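PDB 3CTK: rRNA N-glycosidase from Bougainvillea spectabilis, which acts as a plant ribosome-inactivating protein and has the mixed alpha-helical and beta-sheet fold of that family. Local coordinates for residues G112-L117 with I158-V163; N119-D124 with I152-L157. All coordinates share one frame; numbering follows the deposited sequence.

Interaction 1. Residues G112-L117 with I158-V163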
loop_
_atom_site.group_PDB
_atom_site.type_symbol
_atom_site.label_atom_id
_atom_site.label_comp_id
_atom_site.label_asym_id
_atom_site.label_seq_id
_atom_site.Cartn_x
_atom_site.Cartn_y
_atom_site.Cartn_z
ATOM N N GLY A 112 2.303 -11.527 2.561
ATOM C CA GLY A 112 2.224 -10.093 2.779
ATOM C C GLY A 112 1.444 -9.556 3.966
ATOM O O GLY A 112 1.260 -8.343 4.073
ATOM N N SER A 113 0.978 -10.425 4.856
ATOM C CA SER A 113 0.238 -9.950 6.018
ATOM C C SER A 113 1.222 -9.229 6.931
ATOM O O SER A 113 2.409 -9.551 6.950
ATOM C CB SER A 113 -0.410 -11.124 6.761
ATOM O OG SER A 113 0.563 -12.034 7.245
ATOM N N TYR A 114 0.748 -8.248 7.691
ATOM C CA TYR A 114 1.666 -7.534 8.567
ATOM C C TYR A 114 2.313 -8.440 9.610
ATOM O O TYR A 114 3.469 -8.235 9.977
ATOM C CB TYR A 114 0.957 -6.366 9.261
ATOM C CG TYR A 114 0.775 -5.157 8.371
ATOM C CD1 TYR A 114 1.858 -4.608 7.682
ATOM C CD2 TYR A 114 -0.470 -4.551 8.231
ATOM C CE1 TYR A 114 1.702 -3.483 6.876
ATOM C CE2 TYR A 114 -0.635 -3.424 7.426
ATOM C CZ TYR A 114 0.454 -2.897 6.752
ATOM O OH TYR A 114 0.297 -1.789 5.949
ATOM N N GLN A 115 1.586 -9.447 10.079
ATOM C CA GLN A 115 2.142 -10.335 11.091
ATOM C C GLN A 115 3.338 -11.118 10.571
ATOM O O GLN A 115 4.357 -11.229 11.255
ATOM C CB GLN A 115 1.079 -11.305 11.603
ATOM C CG GLN A 115 1.546 -12.170 12.771
ATOM C CD GLN A 115 2.127 -11.352 13.917
ATOM O OE1 GLN A 115 3.322 -11.041 13.937
ATOM N NE2 GLN A 115 1.279 -10.988 14.873
ATOM N N LYS A 116 3.222 -11.654 9.361
ATOM C CA LYS A 116 4.318 -12.426 8.788
ATOM C C LYS A 116 5.481 -11.523 8.395
ATOM O O LYS A 116 6.643 -11.909 8.529
ATOM C CB LYS A 116 3.832 -13.219 7.572
ATOM C CG LYS A 116 2.732 -14.222 7.891
ATOM C CD LYS A 116 3.189 -15.240 8.926
ATOM C CE LYS A 116 2.069 -16.214 9.261
ATOM N NZ LYS A 116 2.480 -17.198 10.297
ATOM N N LEU A 117 5.172 -10.320 7.917
ATOM C CA LEU A 117 6.215 -9.378 7.525
ATOM C C LEU A 117 7.037 -8.890 8.712
ATOM O O LEU A 117 8.263 -8.819 8.632
ATOM C CB LEU A 117 5.613 -8.170 6.798
ATOM C CG LEU A 117 5.104 -8.387 5.368
ATOM C CD1 LEU A 117 4.418 -7.121 4.874
ATOM C CD2 LEU A 117 6.274 -8.751 4.459
ATOM N N ILE A 158 7.796 -0.846 4.560
ATOM C CA ILE A 158 7.878 0.576 4.256
ATOM C C ILE A 158 7.061 0.958 3.024
ATOM O O ILE A 158 6.245 1.880 3.077
ATOM C CB ILE A 158 9.351 1.015 4.063
ATOM C CG1 ILE A 158 10.127 0.772 5.366
ATOM C CG2 ILE A 158 9.415 2.491 3.661
ATOM C CD1 ILE A 158 11.625 1.008 5.259
ATOM N N VAL A 159 7.247 0.236 1.924
ATOM C CA VAL A 159 6.527 0.567 0.697
ATOM C C VAL A 159 5.015 0.343 0.783
ATOM O O VAL A 159 4.238 1.116 0.215
ATOM C CB VAL A 159 7.110 -0.202 -0.519
ATOM C CG1 VAL A 159 6.552 -1.617 -0.578
ATOM C CG2 VAL A 159 6.806 0.561 -1.805
ATOM N N ILE A 160 4.588 -0.697 1.492
ATOM C CA ILE A 160 3.157 -0.962 1.618
ATOM C C ILE A 160 2.452 0.194 2.329
ATOM O O ILE A 160 1.366 0.620 1.924
ATOM C CB ILE A 160 2.890 -2.279 2.395
ATOM C CG1 ILE A 160 3.260 -3.479 1.514
ATOM C CG2 ILE A 160 1.432 -2.350 2.817
ATOM C CD1 ILE A 160 3.221 -4.819 2.231
ATOM N N GLN A 161 3.070 0.715 3.381
ATOM C CA GLN A 161 2.462 1.816 4.115
ATOM C C GLN A 161 2.535 3.152 3.369
ATOM O O GLN A 161 1.575 3.925 3.380
ATOM C CB GLN A 161 3.114 1.948 5.490
ATOM C CG GLN A 161 3.044 0.679 6.327
ATOM C CD GLN A 161 3.571 0.898 7.729
ATOM O OE1 GLN A 161 2.903 1.502 8.564
ATOM N NE2 GLN A 161 4.784 0.421 7.989
ATOM N N MET A 162 3.660 3.426 2.714
ATOM C CA MET A 162 3.817 4.684 1.984
ATOM C C MET A 162 3.059 4.737 0.662
ATOM O O MET A 162 2.784 5.826 0.149
ATOM C CB MET A 162 5.300 4.974 1.723
ATOM C CG MET A 162 6.095 5.291 2.976
ATOM S SD MET A 162 7.812 5.726 2.615
ATOM C CE MET A 162 7.606 7.343 1.818
ATOM N N VAL A 163 2.719 3.577 0.108
ATOM C CA VAL A 163 2.003 3.554 -1.164
ATOM C C VAL A 163 0.571 3.030 -1.059
ATOM O O VAL A 163 -0.380 3.778 -1.280
ATOM C CB VAL A 163 2.763 2.718 -2.220
ATOM C CG1 VAL A 163 2.005 2.747 -3.545
ATOM C CG2 VAL A 163 4.178 3.279 -2.409
#

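Interaction 2. Residues N119-D124 with I152-L157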
loop_
_atom_site.group_PDB
_atom_site.type_symbol
_atom_site.label_atom_id
_atom_site.label_comp_id
_atom_site.label_asym_id
_atom_site.label_seq_id
_atom_site.Cartn_x
_atom_site.Cartn_y
_atom_site.Cartn_z
ATOM N N ASN A 119 7.443 -10.410 11.513
ATOM C CA ASN A 119 8.179 -11.554 12.050
ATOM C C ASN A 119 9.458 -11.796 11.253
ATOM O O ASN A 119 10.477 -12.213 11.805
ATOM C CB ASN A 119 7.317 -12.821 12.021
ATOM C CG ASN A 119 6.299 -12.860 13.148
ATOM O OD1 ASN A 119 6.286 -11.985 14.019
ATOM N ND2 ASN A 119 5.447 -13.882 13.143
ATOM N N ALA A 120 9.402 -11.534 9.952
ATOM C CA ALA A 120 10.565 -11.730 9.093
ATOM C C ALA A 120 11.532 -10.555 9.203
ATOM O O ALA A 120 12.753 -10.737 9.188
ATOM C CB ALA A 120 10.116 -11.916 7.639
ATOM N N ALA A 121 10.986 -9.351 9.329
ATOM C CA ALA A 121 11.802 -8.141 9.437
ATOM C C ALA A 121 12.423 -8.015 10.826
ATOM O O ALA A 121 13.471 -7.390 10.994
ATOM C CB ALA A 121 10.944 -6.908 9.138
ATOM N N LYS A 122 11.756 -8.619 11.809
ATOM C CA LYS A 122 12.181 -8.611 13.206
ATOM C C LYS A 122 12.005 -7.245 13.858
ATOM O O LYS A 122 12.651 -6.925 14.857
ATOM C CB LYS A 122 13.633 -9.091 13.328
ATOM C CG LYS A 122 13.833 -10.499 12.771
ATOM C CD LYS A 122 15.104 -11.146 13.302
ATOM C CE LYS A 122 15.232 -12.579 12.815
ATOM N NZ LYS A 122 16.367 -13.285 13.481
ATOM N N VAL A 123 11.115 -6.447 13.279
ATOM C CA VAL A 123 10.817 -5.113 13.787
ATOM C C VAL A 123 9.344 -4.823 13.520
ATOM O O VAL A 123 8.841 -5.074 12.426
ATOM C CB VAL A 123 11.690 -4.028 13.103
ATOM C CG1 VAL A 123 11.414 -3.995 11.612
ATOM C CG2 VAL A 123 11.411 -2.661 13.733
ATOM N N ASP A 124 8.651 -4.302 14.526
ATOM C CA ASP A 124 7.235 -4.003 14.374
ATOM C C ASP A 124 6.990 -2.655 13.693
ATOM O O ASP A 124 7.850 -1.771 13.715
ATOM C CB ASP A 124 6.548 -4.032 15.738
ATOM C CG ASP A 124 5.329 -4.931 15.748
ATOM O OD1 ASP A 124 4.375 -4.652 14.986
ATOM O OD2 ASP A 124 5.330 -5.922 16.507
ATOM N N ILE A 152 14.273 -7.732 2.844
ATOM C CA ILE A 152 13.162 -7.612 1.911
ATOM C C ILE A 152 11.856 -7.355 2.664
ATOM O O ILE A 152 11.004 -6.597 2.198
ATOM C CB ILE A 152 13.045 -8.876 1.032
ATOM C CG1 ILE A 152 14.266 -8.962 0.111
ATOM C CG2 ILE A 152 11.772 -8.828 0.200
ATOM C CD1 ILE A 152 14.392 -10.277 -0.654
ATOM N N ALA A 153 11.700 -7.976 3.830
ATOM C CA ALA A 153 10.489 -7.762 4.615
ATOM C C ALA A 153 10.421 -6.297 5.049
ATOM O O ALA A 153 9.343 -5.702 5.085
ATOM C CB ALA A 153 10.472 -8.683 5.842
ATOM N N LYS A 154 11.571 -5.712 5.376
ATOM C CA LYS A 154 11.607 -4.311 5.794
ATOM C C LYS A 154 11.166 -3.418 4.638
ATOM O O LYS A 154 10.420 -2.462 4.829
ATOM C CB LYS A 154 13.015 -3.923 6.248
ATOM C CG LYS A 154 13.425 -4.560 7.571
ATOM C CD LYS A 154 14.856 -4.212 7.968
ATOM C CE LYS A 154 15.023 -2.728 8.259
ATOM N NZ LYS A 154 14.775 -1.865 7.065
ATOM N N PHE A 155 11.632 -3.734 3.434
ATOM C CA PHE A 155 11.250 -2.964 2.255
ATOM C C PHE A 155 9.730 -3.016 2.073
ATOM O O PHE A 155 9.085 -1.984 1.870
ATOM C CB PHE A 155 11.935 -3.528 1.007
ATOM C CG PHE A 155 11.317 -3.066 -0.281
ATOM C CD1 PHE A 155 11.410 -1.733 -0.678
ATOM C CD2 PHE A 155 10.607 -3.956 -1.083
ATOM C CE1 PHE A 155 10.802 -1.295 -1.849
ATOM C CE2 PHE A 155 9.993 -3.525 -2.261
ATOM C CZ PHE A 155 10.090 -2.194 -2.644
ATOM N N PHE A 156 9.157 -4.214 2.147
ATOM C CA PHE A 156 7.712 -4.352 1.981
ATOM C C PHE A 156 6.947 -3.541 3.022
ATOM O O PHE A 156 5.983 -2.858 2.692
ATOM C CB PHE A 156 7.288 -5.826 2.047
ATOM C CG PHE A 156 7.455 -6.566 0.745
ATOM C CD1 PHE A 156 8.298 -7.670 0.654
ATOM C CD2 PHE A 156 6.764 -6.157 -0.394
ATOM C CE1 PHE A 156 8.450 -8.356 -0.549
ATOM C CE2 PHE A 156 6.909 -6.835 -1.602
ATOM C CZ PHE A 156 7.755 -7.938 -1.681
ATOM N N LEU A 157 7.375 -3.610 4.277
ATOM C CA LEU A 157 6.694 -2.864 5.333
ATOM C C LEU A 157 6.673 -1.372 5.036
ATOM O O LEU A 157 5.654 -0.706 5.228
ATOM C CB LEU A 157 7.369 -3.116 6.689
ATOM C CG LEU A 157 7.124 -4.510 7.277
ATOM C CD1 LEU A 157 8.001 -4.739 8.499
ATOM C CD2 LEU A 157 5.653 -4.640 7.638
#

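Interaction 1. Residues G112-L117 with I158-V163
The ring of Tyr114 and the amide of Gln161 are the flat groups here. Their planes are 69° apart, so they cross obliquely and do not stack. Ile160 CG2 and Gln161 CG both come to the hydroxyl end of the ring at a slant. Leu157 also packs against the ring, and Arg125 makes a cation-pi contact with it.

The closest approach is Tyr114 OH to Ile160 CG2, at 3.4 Å. Tyr114 CZ lies 4.1 Å from the same methyl, so the two side chains meet tip to tip. Tyr114 OH also lies 3.7 Å from Gln161 CG. The hydroxyl gets no polar partner from 158-163 itself. Its hydrogen bond is to Glu165 OE2, one turn beyond Gln161 on helix 149-168. This bond fixes the hydroxyl among aliphatic groups. The nearby carboxylate would be expected to favour a neutral phenol.

The contact joins the start of helix 114-121 to the middle of the long helix 149-168, within the ribosome-inactivating protein fold. Helix 149-168 widens into a pi-type turn at 160-163.

Beside the tyrosine is a purely apolar meeting. Leu117 CD1 touches Ile160 CD1 at 3.7 Å, again tip to tip. Ile160 CG1 stands anti to the carbonyl carbon (chi1 -72°), while CG2 stands anti to the backbone N. The two branches therefore part: CG2 serves Tyr114, and CD1 serves Leu117.

Ser113 is the N-cap of helix 114-121. Its OG accepts a weak bond from Lys116 N, 3.4 Å long with an N-H...O angle of 159°. Ser113 OG is also hydrogen-bonded to Asp111 OD2. Leu117 N donates to Ser113 O at 3.0 Å, which closes the first turn, the one that carries Tyr114 and Leu117.

Interaction 2. Residues N119-D124 with I152-L157
Three alanines make the tight part of this contact. The last turn of helix 114-121 and the loop after it pack on the first half of helix 149-168, plain helix packing within the ribosome-inactivating protein fold. The CA atoms of Ala121 and Ala153 are 5.0 Å apart, a short spacing that their small side chains permit. Ala153 CB lies 3.7 Å from Ala120 CB and 3.6 Å from the backbone atom Ala121 N. The methyl of Ala121 points back and meets two larger neighbours. Leu157 CD1 touches Ala121 CB at 3.7 Å, and Lys154 CG touches the same methyl at 3.8 Å.

The far side is looser. The nearest atom of Val123 to Leu157 CD1 is its carbonyl, Val123 O, at 4.0 Å; its side chain faces 152-157 more loosely. Lys154 is partly exposed and contributes only its aliphatic stem. Its chain bends at chi3 (65°) and again at chi4 (-64°), which carries the amine away from Ala121. Lys122 and Asp124 are exposed.

Lys122 is the first residue to leave helical angles, with a positive phi of 71°. The carbonyl of Ala121 at this end is hydrogen-bonded by Gln150 NE2. Phe110 packs on both Ala120 and Ala153.

No hydrogen bond or salt bridge crosses between the two segments. Their association thus rests on close apolar fit, with the charged groups kept at the margin.

In the fold
Both contacts join helix 114-121 to helix 149-168, and their centres are about 8 Å apart. Along the chain the order is 112-117, 119-124, 152-157, 158-163, so the inner pair forms interaction 2 and the outer pair interaction 1. The two helices run in roughly opposite senses but obliquely. They are close at interaction 2 and further apart at interaction 1, where longer side chains span the distance. Leu117 and Leu157 connect the two: Leu117 CB lies 3.6 Å from Leu157 CD2. The result is one continuous helix-helix interface, deeper at interaction 1 and nearer the surface at interaction 2.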